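Local structure of interpain A (Prevotella intermedia, 3BB7) at residues Gln236-Val241 and Gly278-Asn283; Lys52-Ala57 and Asp297-Gly302; Lys102-Thr107 and Val150-Asp155. The protein probably cleaves proteins as a C10-family cysteine protease, here an inactivated zymogen fragment with part of its propeptide and the catalytic domain. The protein carries 1 engineered substitution. All coordinates share one frame; numbering follows the deposited sequence.

Contact 1 of 3, residues Gln236-Val241 and Gly278-Asn283; sequences QWMDIV and GLVSVN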
ATOM      1  N   GLN A 236       2.531   3.751 -20.192  1.00  8.97           N
ATOM      2  CA  GLN A 236       1.686   4.858 -19.747  1.00  9.82           C
ATOM      3  C   GLN A 236       1.536   4.842 -18.233  1.00  9.04           C
ATOM      4  O   GLN A 236       1.589   5.898 -17.582  1.00  9.44           O
ATOM      5  CB  GLN A 236       0.315   4.737 -20.394  1.00  9.47           C
ATOM      6  CG  GLN A 236       0.345   5.053 -21.873  1.00  8.40           C
ATOM      7  CD  GLN A 236      -0.898   4.586 -22.616  1.00  9.51           C
ATOM      8  OE1 GLN A 236      -1.769   3.905 -22.060  1.00 11.08           O
ATOM      9  NE2 GLN A 236      -0.959   4.905 -23.901  1.00  8.56           N
ATOM     10  N   TRP A 237       1.312   3.651 -17.666  1.00  8.65           N
ATOM     11  CA  TRP A 237       1.147   3.516 -16.221  1.00  8.97           C
ATOM     12  C   TRP A 237       2.437   3.919 -15.466  1.00  8.78           C
ATOM     13  O   TRP A 237       2.375   4.687 -14.494  1.00  8.59           O
ATOM     14  CB  TRP A 237       0.810   2.055 -15.924  1.00  9.58           C
ATOM     15  CG  TRP A 237       0.403   1.756 -14.532  1.00  9.28           C
ATOM     16  CD1 TRP A 237       1.134   1.067 -13.596  1.00  9.69           C
ATOM     17  CD2 TRP A 237      -0.835   2.104 -13.901  1.00 10.22           C
ATOM     18  NE1 TRP A 237       0.421   0.947 -12.428  1.00 10.76           N
ATOM     19  CE2 TRP A 237      -0.801   1.561 -12.591  1.00  9.57           C
ATOM     20  CE3 TRP A 237      -1.985   2.777 -14.328  1.00 11.55           C
ATOM     21  CZ2 TRP A 237      -1.870   1.693 -11.696  1.00 11.56           C
ATOM     22  CZ3 TRP A 237      -3.043   2.905 -13.439  1.00 10.16           C
ATOM     23  CH2 TRP A 237      -2.973   2.366 -12.139  1.00 10.90           C
ATOM     24  N   MET A 238       3.602   3.464 -15.940  1.00  8.37           N
ATOM     25  CA  MET A 238       4.820   3.795 -15.228  1.00  9.70           C
ATOM     26  C   MET A 238       5.111   5.278 -15.375  1.00  8.98           C
ATOM     27  O   MET A 238       5.607   5.889 -14.450  1.00 10.40           O
ATOM     28  CB  MET A 238       6.001   2.968 -15.718  1.00  9.87           C
ATOM     29  CG  MET A 238       5.907   1.501 -15.366  1.00 11.40           C
ATOM     30  SD  MET A 238       5.462   1.140 -13.664  1.00 14.15           S
ATOM     31  CE  MET A 238       6.766   1.925 -12.707  1.00 15.78           C
ATOM     32  N   ASP A 239       4.744   5.901 -16.490  1.00  9.79           N
ATOM     33  CA  ASP A 239       4.942   7.363 -16.584  1.00 11.66           C
ATOM     34  C   ASP A 239       4.100   8.142 -15.553  1.00  9.85           C
ATOM     35  O   ASP A 239       4.563   9.169 -15.031  1.00  9.31           O
ATOM     36  CB  ASP A 239       4.683   7.840 -18.014  1.00 13.92           C
ATOM     37  CG  ASP A 239       5.888   7.582 -18.939  1.00 20.09           C
ATOM     38  OD1 ASP A 239       5.739   7.778 -20.167  1.00 25.88           O
ATOM     39  OD2 ASP A 239       6.991   7.178 -18.448  1.00 24.71           O
ATOM     40  N   ILE A 240       2.903   7.651 -15.245  1.00  9.86           N
ATOM     41  CA  ILE A 240       2.113   8.271 -14.185  1.00 10.17           C
ATOM     42  C   ILE A 240       2.855   8.133 -12.858  1.00 10.06           C
ATOM     43  O   ILE A 240       2.974   9.102 -12.098  1.00 10.79           O
ATOM     44  CB  ILE A 240       0.696   7.649 -14.078  1.00  9.48           C
ATOM     45  CG1 ILE A 240      -0.096   7.990 -15.342  1.00 11.10           C
ATOM     46  CG2 ILE A 240      -0.008   8.156 -12.832  1.00 10.26           C
ATOM     47  CD1 ILE A 240      -1.390   7.221 -15.459  1.00 13.85           C
ATOM     48  N   VAL A 241       3.325   6.924 -12.548  1.00  8.90           N
ATOM     49  CA  VAL A 241       4.086   6.716 -11.315  1.00 10.47           C
ATOM     50  C   VAL A 241       5.305   7.649 -11.234  1.00  9.60           C
ATOM     51  O   VAL A 241       5.488   8.368 -10.220  1.00 10.36           O
ATOM     52  CB  VAL A 241       4.518   5.252 -11.160  1.00 10.28           C
ATOM     53  CG1 VAL A 241       5.420   5.089  -9.914  1.00 10.92           C
ATOM     54  CG2 VAL A 241       3.255   4.339 -11.043  1.00 12.42           C
ATOM     55  N   GLY A 278      13.961   1.756 -12.151  1.00 11.91           N
ATOM     56  CA  GLY A 278      12.510   1.718 -12.273  1.00 12.21           C
ATOM     57  C   GLY A 278      11.797   0.901 -11.204  1.00 11.55           C
ATOM     58  O   GLY A 278      10.564   0.823 -11.224  1.00 13.19           O
ATOM     59  N   LEU A 279      12.535   0.263 -10.281  1.00 11.08           N
ATOM     60  CA  LEU A 279      11.851  -0.332  -9.098  1.00 11.58           C
ATOM     61  C   LEU A 279      11.196   0.754  -8.251  1.00 10.75           C
ATOM     62  O   LEU A 279      11.702   1.883  -8.161  1.00 11.23           O
ATOM     63  CB  LEU A 279      12.829  -1.131  -8.226  1.00 10.84           C
ATOM     64  CG  LEU A 279      13.211  -2.509  -8.771  1.00 12.96           C
ATOM     65  CD1 LEU A 279      14.063  -2.396 -10.009  1.00 14.85           C
ATOM     66  CD2 LEU A 279      13.916  -3.274  -7.655  1.00 14.48           C
ATOM     67  N   VAL A 280      10.063   0.435  -7.634  1.00 10.67           N
ATOM     68  CA  VAL A 280       9.370   1.426  -6.807  1.00 11.10           C
ATOM     69  C   VAL A 280       9.589   1.141  -5.320  1.00 10.27           C
ATOM     70  O   VAL A 280       9.648  -0.027  -4.903  1.00 10.21           O
ATOM     71  CB  VAL A 280       7.872   1.500  -7.158  1.00 11.66           C
ATOM     72  CG1 VAL A 280       7.701   2.046  -8.568  1.00 13.66           C
ATOM     73  CG2 VAL A 280       7.187   0.120  -7.013  1.00 10.47           C
ATOM     74  N   SER A 281       9.716   2.201  -4.521  1.00 10.33           N
ATOM     75  CA  SER A 281       9.754   2.074  -3.089  1.00 10.90           C
ATOM     76  C   SER A 281       8.356   1.805  -2.591  1.00 10.06           C
ATOM     77  O   SER A 281       7.421   2.556  -2.907  1.00 10.52           O
ATOM     78  CB  SER A 281      10.298   3.362  -2.480  1.00 11.88           C
ATOM     79  OG  SER A 281      10.335   3.277  -1.064  1.00 12.75           O
ATOM     80  N   VAL A 282       8.208   0.739  -1.814  1.00 10.17           N
ATOM     81  CA  VAL A 282       6.905   0.277  -1.335  1.00 10.93           C
ATOM     82  C   VAL A 282       6.872   0.231   0.196  1.00 10.67           C
ATOM     83  O   VAL A 282       7.793  -0.307   0.842  1.00 10.90           O
ATOM     84  CB  VAL A 282       6.587  -1.121  -1.856  1.00 10.68           C
ATOM     85  CG1 VAL A 282       5.235  -1.622  -1.334  1.00 11.65           C
ATOM     86  CG2 VAL A 282       6.598  -1.169  -3.398  1.00 11.34           C
ATOM     87  N   ASN A 283       5.805   0.823   0.736  1.00 10.99           N
ATOM     88  CA  ASN A 283       5.461   0.696   2.143  1.00 10.29           C
ATOM     89  C   ASN A 283       4.209  -0.153   2.218  1.00 10.10           C
ATOM     90  O   ASN A 283       3.146   0.300   1.853  1.00 10.74           O
ATOM     91  CB  ASN A 283       5.258   2.079   2.755  1.00 10.84           C
ATOM     92  CG  ASN A 283       5.066   2.022   4.264  1.00 10.34           C
ATOM     93  OD1 ASN A 283       4.280   1.218   4.759  1.00 11.63           O
ATOM     94  ND2 ASN A 283       5.827   2.850   4.999  1.00 12.55           N
TER
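Met238 and Val241 of helix 234-246 pack on Val280 of strand 280-283 in a small, buried, apolar helix-on-sheet contact. It lies in the catalytic domain of a C10 peptidase, a member of the papain-like clan CA. The strand belongs to the large antiparallel sheet. It forms a hairpin with strand 267-274, and its other neighbour is strand 292-294. Met238 and Val241 stand three residues apart, so both project from the same side of the helix. Trp237 and Ile240 lean instead on strands 225-228 and 312-315, which ties the helix to a second part of the same sheet. The NE1 of Trp237 is hydrogen-bonded to Tyr253 OH.

The contact with Val280 is small: 92 Å² is buried between the two segments, and the approaches are at van der Waals distance. Met238 has a curled side chain, with chi2 at -47° and chi3 at -59°. Its CE ends 4.2 Å from Val280 CG1. The same methyl also lies 4.2 Å from Gly278 O, in the turn before the strand. Gly278 has a positive phi of 88°, a turn conformation well suited to a residue without a side chain. Val241 and Val280 approach each other at about a right angle. A single methyl from each does the touching, Val241 CG1 to Val280 CG1 at 4.0 Å.

Contact 2 of 3, residues Lys52-Ala57 and Asp297-Gly302; sequences KWWLKA and DLLNPG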
ATOM      1  N   LYS A  52       2.249 -10.672   0.043  1.00 12.85           N
ATOM      2  CA  LYS A  52       1.786 -11.963  -0.469  1.00 14.55           C
ATOM      3  C   LYS A  52       1.155 -11.828  -1.857  1.00 12.89           C
ATOM      4  O   LYS A  52       1.427 -12.658  -2.746  1.00 13.69           O
ATOM      5  CB  LYS A  52       0.810 -12.602   0.523  1.00 15.18           C
ATOM      6  CG  LYS A  52       1.528 -13.212   1.695  1.00 20.26           C
ATOM      7  CD  LYS A  52       0.549 -13.931   2.636  1.00 26.51           C
ATOM      8  CE  LYS A  52       1.272 -14.947   3.515  1.00 31.22           C
ATOM      9  NZ  LYS A  52       2.572 -14.400   4.020  1.00 34.18           N
ATOM     10  N   TRP A  53       0.347 -10.778  -2.058  1.00 12.17           N
ATOM     11  CA  TRP A  53      -0.232 -10.501  -3.375  1.00 12.41           C
ATOM     12  C   TRP A  53       0.879 -10.310  -4.411  1.00 12.75           C
ATOM     13  O   TRP A  53       0.841 -10.912  -5.498  1.00 12.05           O
ATOM     14  CB  TRP A  53      -1.146  -9.263  -3.363  1.00 12.97           C
ATOM     15  CG  TRP A  53      -1.453  -8.835  -4.758  1.00 12.97           C
ATOM     16  CD1 TRP A  53      -2.383  -9.392  -5.623  1.00 14.04           C
ATOM     17  CD2 TRP A  53      -0.771  -7.826  -5.508  1.00 13.44           C
ATOM     18  NE1 TRP A  53      -2.350  -8.733  -6.835  1.00 15.06           N
ATOM     19  CE2 TRP A  53      -1.352  -7.791  -6.803  1.00 13.13           C
ATOM     20  CE3 TRP A  53       0.263  -6.935  -5.201  1.00 12.27           C
ATOM     21  CZ2 TRP A  53      -0.892  -6.926  -7.810  1.00 13.35           C
ATOM     22  CZ3 TRP A  53       0.720  -6.054  -6.193  1.00 13.49           C
ATOM     23  CH2 TRP A  53       0.135  -6.057  -7.488  1.00 13.97           C
ATOM     24  N   TRP A  54       1.862  -9.486  -4.068  1.00 12.06           N
ATOM     25  CA  TRP A  54       2.929  -9.150  -5.001  1.00 11.08           C
ATOM     26  C   TRP A  54       3.661 -10.435  -5.441  1.00 11.35           C
ATOM     27  O   TRP A  54       3.943 -10.618  -6.626  1.00 11.28           O
ATOM     28  CB  TRP A  54       3.897  -8.151  -4.362  1.00 10.54           C
ATOM     29  CG  TRP A  54       5.004  -7.769  -5.297  1.00  9.87           C
ATOM     30  CD1 TRP A  54       4.957  -6.833  -6.309  1.00 11.73           C
ATOM     31  CD2 TRP A  54       6.332  -8.308  -5.303  1.00  9.87           C
ATOM     32  NE1 TRP A  54       6.174  -6.788  -6.965  1.00 10.12           N
ATOM     33  CE2 TRP A  54       7.044  -7.662  -6.348  1.00  9.64           C
ATOM     34  CE3 TRP A  54       6.989  -9.268  -4.515  1.00 11.96           C
ATOM     35  CZ2 TRP A  54       8.359  -7.996  -6.667  1.00  9.50           C
ATOM     36  CZ3 TRP A  54       8.308  -9.581  -4.815  1.00 10.98           C
ATOM     37  CH2 TRP A  54       8.978  -8.937  -5.876  1.00 10.99           C
ATOM     38  N   LEU A  55       3.962 -11.328  -4.507  1.00 11.57           N
ATOM     39  CA  LEU A  55       4.616 -12.585  -4.864  1.00 11.79           C
ATOM     40  C   LEU A  55       3.753 -13.420  -5.817  1.00 11.73           C
ATOM     41  O   LEU A  55       4.274 -14.037  -6.762  1.00 11.34           O
ATOM     42  CB  LEU A  55       4.949 -13.403  -3.614  1.00 11.77           C
ATOM     43  CG  LEU A  55       6.051 -12.836  -2.710  1.00 12.45           C
ATOM     44  CD1 LEU A  55       6.135 -13.678  -1.420  1.00 13.23           C
ATOM     45  CD2 LEU A  55       7.415 -12.793  -3.391  1.00 12.16           C
ATOM     46  N   LYS A  56       2.454 -13.477  -5.553  1.00 12.43           N
ATOM     47  CA  LYS A  56       1.533 -14.235  -6.435  1.00 13.59           C
ATOM     48  C   LYS A  56       1.474 -13.623  -7.848  1.00 12.39           C
ATOM     49  O   LYS A  56       1.509 -14.344  -8.855  1.00 12.38           O
ATOM     50  CB  LYS A  56       0.139 -14.306  -5.801  1.00 14.96           C
ATOM     51  CG  LYS A  56       0.093 -15.206  -4.552  1.00 19.49           C
ATOM     52  CD  LYS A  56      -1.332 -15.460  -4.091  1.00 25.56           C
ATOM     53  CE  LYS A  56      -1.408 -16.730  -3.237  1.00 29.55           C
ATOM     54  NZ  LYS A  56      -2.817 -17.236  -3.041  1.00 31.94           N
ATOM     55  N   ALA A  57       1.423 -12.296  -7.912  1.00 12.10           N
ATOM     56  CA  ALA A  57       1.429 -11.557  -9.179  1.00 10.98           C
ATOM     57  C   ALA A  57       2.755 -11.767  -9.955  1.00 11.38           C
ATOM     58  O   ALA A  57       2.738 -11.992 -11.172  1.00 11.29           O
ATOM     59  CB  ALA A  57       1.206 -10.073  -8.899  1.00 11.52           C
ATOM     60  N   ASP A 297       6.719  -2.632 -12.965  1.00 10.95           N
ATOM     61  CA  ASP A 297       6.585  -2.427 -14.411  1.00 12.86           C
ATOM     62  C   ASP A 297       6.148  -3.689 -15.147  1.00 12.77           C
ATOM     63  O   ASP A 297       5.282  -3.649 -16.027  1.00 14.17           O
ATOM     64  CB  ASP A 297       7.870  -1.845 -15.031  1.00 12.54           C
ATOM     65  CG  ASP A 297       9.139  -2.618 -14.674  1.00 13.53           C
ATOM     66  OD1 ASP A 297       9.111  -3.635 -13.938  1.00 13.71           O
ATOM     67  OD2 ASP A 297      10.217  -2.193 -15.160  1.00 15.12           O
ATOM     68  N   LEU A 298       6.700  -4.820 -14.735  1.00 12.13           N
ATOM     69  CA  LEU A 298       6.412  -6.096 -15.391  1.00 13.28           C
ATOM     70  C   LEU A 298       5.065  -6.708 -14.994  1.00 13.22           C
ATOM     71  O   LEU A 298       4.712  -7.787 -15.492  1.00 13.78           O
ATOM     72  CB  LEU A 298       7.548  -7.084 -15.128  1.00 13.52           C
ATOM     73  CG  LEU A 298       8.206  -7.148 -13.754  1.00 15.14           C
ATOM     74  CD1 LEU A 298       7.238  -7.354 -12.618  1.00 15.92           C
ATOM     75  CD2 LEU A 298       9.280  -8.254 -13.739  1.00 14.76           C
ATOM     76  N   LEU A 299       4.300  -6.044 -14.127  1.00 12.47           N
ATOM     77  CA  LEU A 299       2.982  -6.605 -13.717  1.00 12.08           C
ATOM     78  C   LEU A 299       1.858  -6.172 -14.680  1.00 11.94           C
ATOM     79  O   LEU A 299       0.901  -5.510 -14.271  1.00 12.34           O
ATOM     80  CB  LEU A 299       2.632  -6.251 -12.252  1.00 12.11           C
ATOM     81  CG  LEU A 299       3.673  -6.729 -11.220  1.00 10.97           C
ATOM     82  CD1 LEU A 299       3.245  -6.307  -9.847  1.00 12.32           C
ATOM     83  CD2 LEU A 299       3.859  -8.225 -11.283  1.00 11.67           C
ATOM     84  N   ASN A 300       1.977  -6.538 -15.961  1.00 12.13           N
ATOM     85  CA  ASN A 300       0.921  -6.174 -16.929  1.00 13.63           C
ATOM     86  C   ASN A 300      -0.373  -6.889 -16.527  1.00 14.44           C
ATOM     87  O   ASN A 300      -0.341  -8.066 -16.198  1.00 14.01           O
ATOM     88  CB  ASN A 300       1.335  -6.614 -18.345  1.00 14.25           C
ATOM     89  CG  ASN A 300       0.318  -6.235 -19.407  1.00 17.14           C
ATOM     90  OD1 ASN A 300       0.265  -5.091 -19.871  1.00 23.15           O
ATOM     91  ND2 ASN A 300      -0.514  -7.185 -19.774  1.00 18.27           N
ATOM     92  N   PRO A 301      -1.497  -6.170 -16.491  1.00 15.04           N
ATOM     93  CA  PRO A 301      -2.786  -6.778 -16.162  1.00 17.14           C
ATOM     94  C   PRO A 301      -3.111  -7.942 -17.081  1.00 19.95           C
ATOM     95  O   PRO A 301      -2.884  -7.852 -18.290  1.00 21.33           O
ATOM     96  CB  PRO A 301      -3.775  -5.610 -16.379  1.00 16.84           C
ATOM     97  CG  PRO A 301      -2.983  -4.430 -16.094  1.00 16.14           C
ATOM     98  CD  PRO A 301      -1.602  -4.713 -16.631  1.00 15.31           C
ATOM     99  N   GLY A 302      -3.617  -9.035 -16.520  1.00 21.99           N
ATOM    100  CA  GLY A 302      -4.118 -10.160 -17.357  1.00 25.47           C
ATOM    101  C   GLY A 302      -5.618 -10.051 -17.582  1.00 27.17           C
ATOM    102  O   GLY A 302      -6.157  -8.929 -17.655  1.00 27.95           O
TER
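Leu299 and Ala57 mark the closest backbone approach, with 6.9 Å between the CA of Leu299 and the CA of Ala57. Ala57 lies within helix 49-68. Leu299 is the centre of an inverse gamma turn in the loop between strands 292-294 and 312-315. The turn is closed by a weak bond from Asn300 N to Leu298 O, and it presents the side chain of Leu299 to the helix.

Leu299 carries nearly all of the contact on its side. Its chi2 of 179° extends CD1 away from the backbone, to where both tryptophans meet it. CD1 lies 3.9 Å from Trp53 CH2 and 4.0 Å from Trp54 CD1. It approaches both rings obliquely. The other methyl, CD2, rests on Ala57, one helical turn after Trp53, 4.0 Å from its CB and 3.9 Å from its carbonyl O. Ala57 CB also covers one face of the Trp53 ring near its rim.

The helix falls in the Spi-inhibitor-like propeptide region and the loop belongs to the catalytic part, so this is a propeptide-to-enzyme interface. Trp53 stacks on His267, the predicted active-site histidine, consistent with a latent zymogen. The indole nitrogens are held by carbonyls of the enzyme part: Trp53 NE1 bonds to Phe307 O, and Trp54 NE1 to Lys295 O. Tyr294 meets Trp54 edge-to-face. Ile58 and Val61 of the same helix also touch Leu299.

Contact 3 of 3, residues Lys102-Thr107 and Val150-Asp155; sequences KLLPKT and VAISAD. Unlike the reference sequence in segment 102-107: Lys106 (reference Asn).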
ATOM      1  N   LYS A 102      -7.301   0.792  17.629  1.00 12.34           N
ATOM      2  CA  LYS A 102      -7.793   0.989  19.019  1.00 13.02           C
ATOM      3  C   LYS A 102      -9.246   1.410  19.094  1.00 11.79           C
ATOM      4  O   LYS A 102      -9.965   1.046  20.041  1.00 12.82           O
ATOM      5  CB  LYS A 102      -6.908   2.056  19.736  1.00 14.19           C
ATOM      6  CG  LYS A 102      -7.224   2.396  21.189  1.00 16.08           C
ATOM      7  CD  LYS A 102      -6.112   3.277  21.773  1.00 16.96           C
ATOM      8  CE  LYS A 102      -6.618   3.961  23.008  1.00 20.88           C
ATOM      9  NZ  LYS A 102      -5.541   4.729  23.678  1.00 25.94           N
ATOM     10  N   LEU A 103      -9.685   2.220  18.134  1.00 11.09           N
ATOM     11  CA  LEU A 103     -11.033   2.771  18.216  1.00 12.22           C
ATOM     12  C   LEU A 103     -12.116   1.901  17.557  1.00 12.57           C
ATOM     13  O   LEU A 103     -13.300   2.272  17.578  1.00 13.66           O
ATOM     14  CB  LEU A 103     -11.069   4.182  17.633  1.00 13.16           C
ATOM     15  CG  LEU A 103     -10.173   5.170  18.365  1.00 14.30           C
ATOM     16  CD1 LEU A 103     -10.177   6.532  17.694  1.00 17.12           C
ATOM     17  CD2 LEU A 103     -10.568   5.317  19.842  1.00 16.81           C
ATOM     18  N   LEU A 104     -11.717   0.775  16.960  1.00 11.53           N
ATOM     19  CA  LEU A 104     -12.661  -0.102  16.284  1.00 12.02           C
ATOM     20  C   LEU A 104     -13.262  -1.124  17.250  1.00 12.00           C
ATOM     21  O   LEU A 104     -12.622  -1.481  18.251  1.00 12.26           O
ATOM     22  CB  LEU A 104     -11.959  -0.825  15.124  1.00 11.55           C
ATOM     23  CG  LEU A 104     -11.467   0.093  13.989  1.00 12.52           C
ATOM     24  CD1 LEU A 104     -10.529  -0.661  13.076  1.00 11.89           C
ATOM     25  CD2 LEU A 104     -12.670   0.665  13.226  1.00 14.68           C
ATOM     26  N   PRO A 105     -14.486  -1.597  16.976  1.00 12.91           N
ATOM     27  CA  PRO A 105     -15.128  -2.604  17.835  1.00 13.98           C
ATOM     28  C   PRO A 105     -14.290  -3.830  18.115  1.00 14.66           C
ATOM     29  O   PRO A 105     -13.546  -4.308  17.251  1.00 13.49           O
ATOM     30  CB  PRO A 105     -16.388  -2.983  17.042  1.00 14.67           C
ATOM     31  CG  PRO A 105     -16.712  -1.755  16.269  1.00 13.42           C
ATOM     32  CD  PRO A 105     -15.400  -1.102  15.930  1.00 13.03           C
ATOM     33  N   LYS A 106     -14.419  -4.330  19.344  1.00 15.86           N
ATOM     34  CA  LYS A 106     -13.816  -5.592  19.719  1.00 17.28           C
ATOM     35  C   LYS A 106     -14.781  -6.724  19.321  1.00 17.95           C
ATOM     36  O   LYS A 106     -15.986  -6.503  19.179  1.00 19.00           O
ATOM     37  CB  LYS A 106     -13.533  -5.577  21.228  1.00 17.23           C
ATOM     38  CG  LYS A 106     -12.652  -6.687  21.780  1.00 19.17           C
ATOM     39  CD  LYS A 106     -11.629  -7.249  20.831  1.00 16.66           C
ATOM     40  CE  LYS A 106     -10.346  -7.563  21.636  1.00 23.46           C
ATOM     41  NZ  LYS A 106      -9.804  -8.937  21.371  1.00 22.97           N
ATOM     42  N   THR A 107     -14.259  -7.920  19.066  1.00 17.85           N
ATOM     43  CA  THR A 107     -15.107  -9.089  18.801  1.00 19.26           C
ATOM     44  C   THR A 107     -14.489 -10.252  19.549  1.00 19.31           C
ATOM     45  O   THR A 107     -13.335 -10.180  19.950  1.00 19.67           O
ATOM     46  CB  THR A 107     -15.263  -9.424  17.274  1.00 18.87           C
ATOM     47  OG1 THR A 107     -14.174 -10.248  16.810  1.00 18.98           O
ATOM     48  CG2 THR A 107     -15.370  -8.147  16.400  1.00 20.80           C
ATOM     49  N   VAL A 150     -23.515  -3.000  14.118  1.00 11.59           N
ATOM     50  CA  VAL A 150     -22.795  -2.090  15.036  1.00 11.29           C
ATOM     51  C   VAL A 150     -22.289  -0.894  14.241  1.00 10.18           C
ATOM     52  O   VAL A 150     -21.554  -1.067  13.246  1.00 11.28           O
ATOM     53  CB  VAL A 150     -21.620  -2.830  15.763  1.00 10.49           C
ATOM     54  CG1 VAL A 150     -20.740  -1.860  16.526  1.00 11.95           C
ATOM     55  CG2 VAL A 150     -22.148  -3.866  16.702  1.00 13.03           C
ATOM     56  N   ALA A 151     -22.606   0.324  14.700  1.00 10.90           N
ATOM     57  CA  ALA A 151     -22.205   1.545  13.991  1.00 11.06           C
ATOM     58  C   ALA A 151     -20.761   1.880  14.242  1.00 11.63           C
ATOM     59  O   ALA A 151     -20.311   1.897  15.386  1.00 12.22           O
ATOM     60  CB  ALA A 151     -23.100   2.737  14.429  1.00 11.85           C
ATOM     61  N   ILE A 152     -20.054   2.191  13.168  1.00  9.75           N
ATOM     62  CA  ILE A 152     -18.678   2.677  13.256  1.00 10.70           C
ATOM     63  C   ILE A 152     -18.691   4.029  12.539  1.00 10.13           C
ATOM     64  O   ILE A 152     -18.859   4.097  11.326  1.00 10.86           O
ATOM     65  CB  ILE A 152     -17.698   1.697  12.583  1.00 10.76           C
ATOM     66  CG1 ILE A 152     -17.730   0.324  13.305  1.00 11.58           C
ATOM     67  CG2 ILE A 152     -16.289   2.310  12.540  1.00 12.06           C
ATOM     68  CD1 ILE A 152     -17.138  -0.819  12.477  1.00 13.23           C
ATOM     69  N   SER A 153     -18.531   5.111  13.309  1.00 11.32           N
ATOM     70  CA  SER A 153     -18.786   6.463  12.810  1.00 11.08           C
ATOM     71  C   SER A 153     -17.552   7.344  12.877  1.00 11.00           C
ATOM     72  O   SER A 153     -16.700   7.161  13.748  1.00 11.72           O
ATOM     73  CB  SER A 153     -19.900   7.104  13.642  1.00 11.37           C
ATOM     74  OG  SER A 153     -21.077   6.318  13.533  1.00 16.47           O
ATOM     75  N   ALA A 154     -17.498   8.329  11.982  1.00 10.23           N
ATOM     76  CA  ALA A 154     -16.454   9.330  11.999  1.00 11.17           C
ATOM     77  C   ALA A 154     -17.086  10.713  11.818  1.00 11.04           C
ATOM     78  O   ALA A 154     -17.862  10.930  10.869  1.00 11.15           O
ATOM     79  CB  ALA A 154     -15.512   9.052  10.859  1.00 11.31           C
ATOM     80  N   ASP A 155     -16.776  11.634  12.723  1.00 12.07           N
ATOM     81  CA  ASP A 155     -17.205  13.030  12.576  1.00 12.53           C
ATOM     82  C   ASP A 155     -16.023  13.824  12.055  1.00 11.54           C
ATOM     83  O   ASP A 155     -15.286  14.477  12.812  1.00 12.75           O
ATOM     84  CB  ASP A 155     -17.678  13.576  13.922  1.00 13.02           C
ATOM     85  CG  ASP A 155     -18.185  15.002  13.818  1.00 17.39           C
ATOM     86  OD1 ASP A 155     -18.160  15.571  12.687  1.00 19.47           O
ATOM     87  OD2 ASP A 155     -18.586  15.553  14.883  1.00 20.12           O
TER
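Pro105 and Leu104 of a loop pack against Ile152 and Val150 of strand 150-154, one arm of a two-stranded antiparallel beta hairpin. The other arm is strand 138-142. The contact joins this hairpin to the chain that leads towards helix 116-128, within the C10 peptidase region.

The interaction between the two segments is wholly apolar. The proline ring is the central piece. Its ring carbons CG and CD lie against the outer part of Ile152, and the two side chains cross obliquely. Ile152 CG1 is 3.8 Å from Pro105 CG and equally 3.8 Å from Pro105 CD, while Ile152 CD1 is 3.9 Å from each of the two ring carbons. Val150, two residues earlier on the same side of the strand, reaches the ring with CG1, which is 4.0 Å from Pro105 CG. This end of the contact is the more exposed one. Towards the interior, Leu104 and Ile152 both touch Leu187 of helix 176-192, and both touch Tyr197.

Polar bonds hold each segment separately. Ile152 is backbone-bonded to Val140, and Val150 to Tyr142, as partners in the hairpin. On the loop side, Leu104 O accepts a bond from Arg111 NH1, and Pro105 is backbone-bonded to Leu112.

The branched side chain of Ile152 serves both loop residues. Its CG1 arm goes to the proline, while CG2, anti to the backbone N, lies 4.0 Å from Leu104 CD2.

How the contacts relate
Contacts 1 and 2 are neighbours, with centres 13 Å apart. They touch through Met238 SD and Asp297 CA at 3.8 Å. Along the chain, contacts 1 and 3 both fall inside the long loop closed by contact 2. Contact 3 lies on the other side of the chain's centre, with its nearest atoms about 17 Å from contact 1 and about 20 Å from contact 2. Contact 2 is the one at the predicted active site: the side chains of Trp53 and His267 come within about 3 Å at their nearest atoms. Those of Trp53 and Ala116, the engineered residue at the nucleophile position, are about 9 Å apart at their nearest atoms. In contact 3, the nearest side-chain atoms of Leu104 and Ala116 are about 12 Å apart.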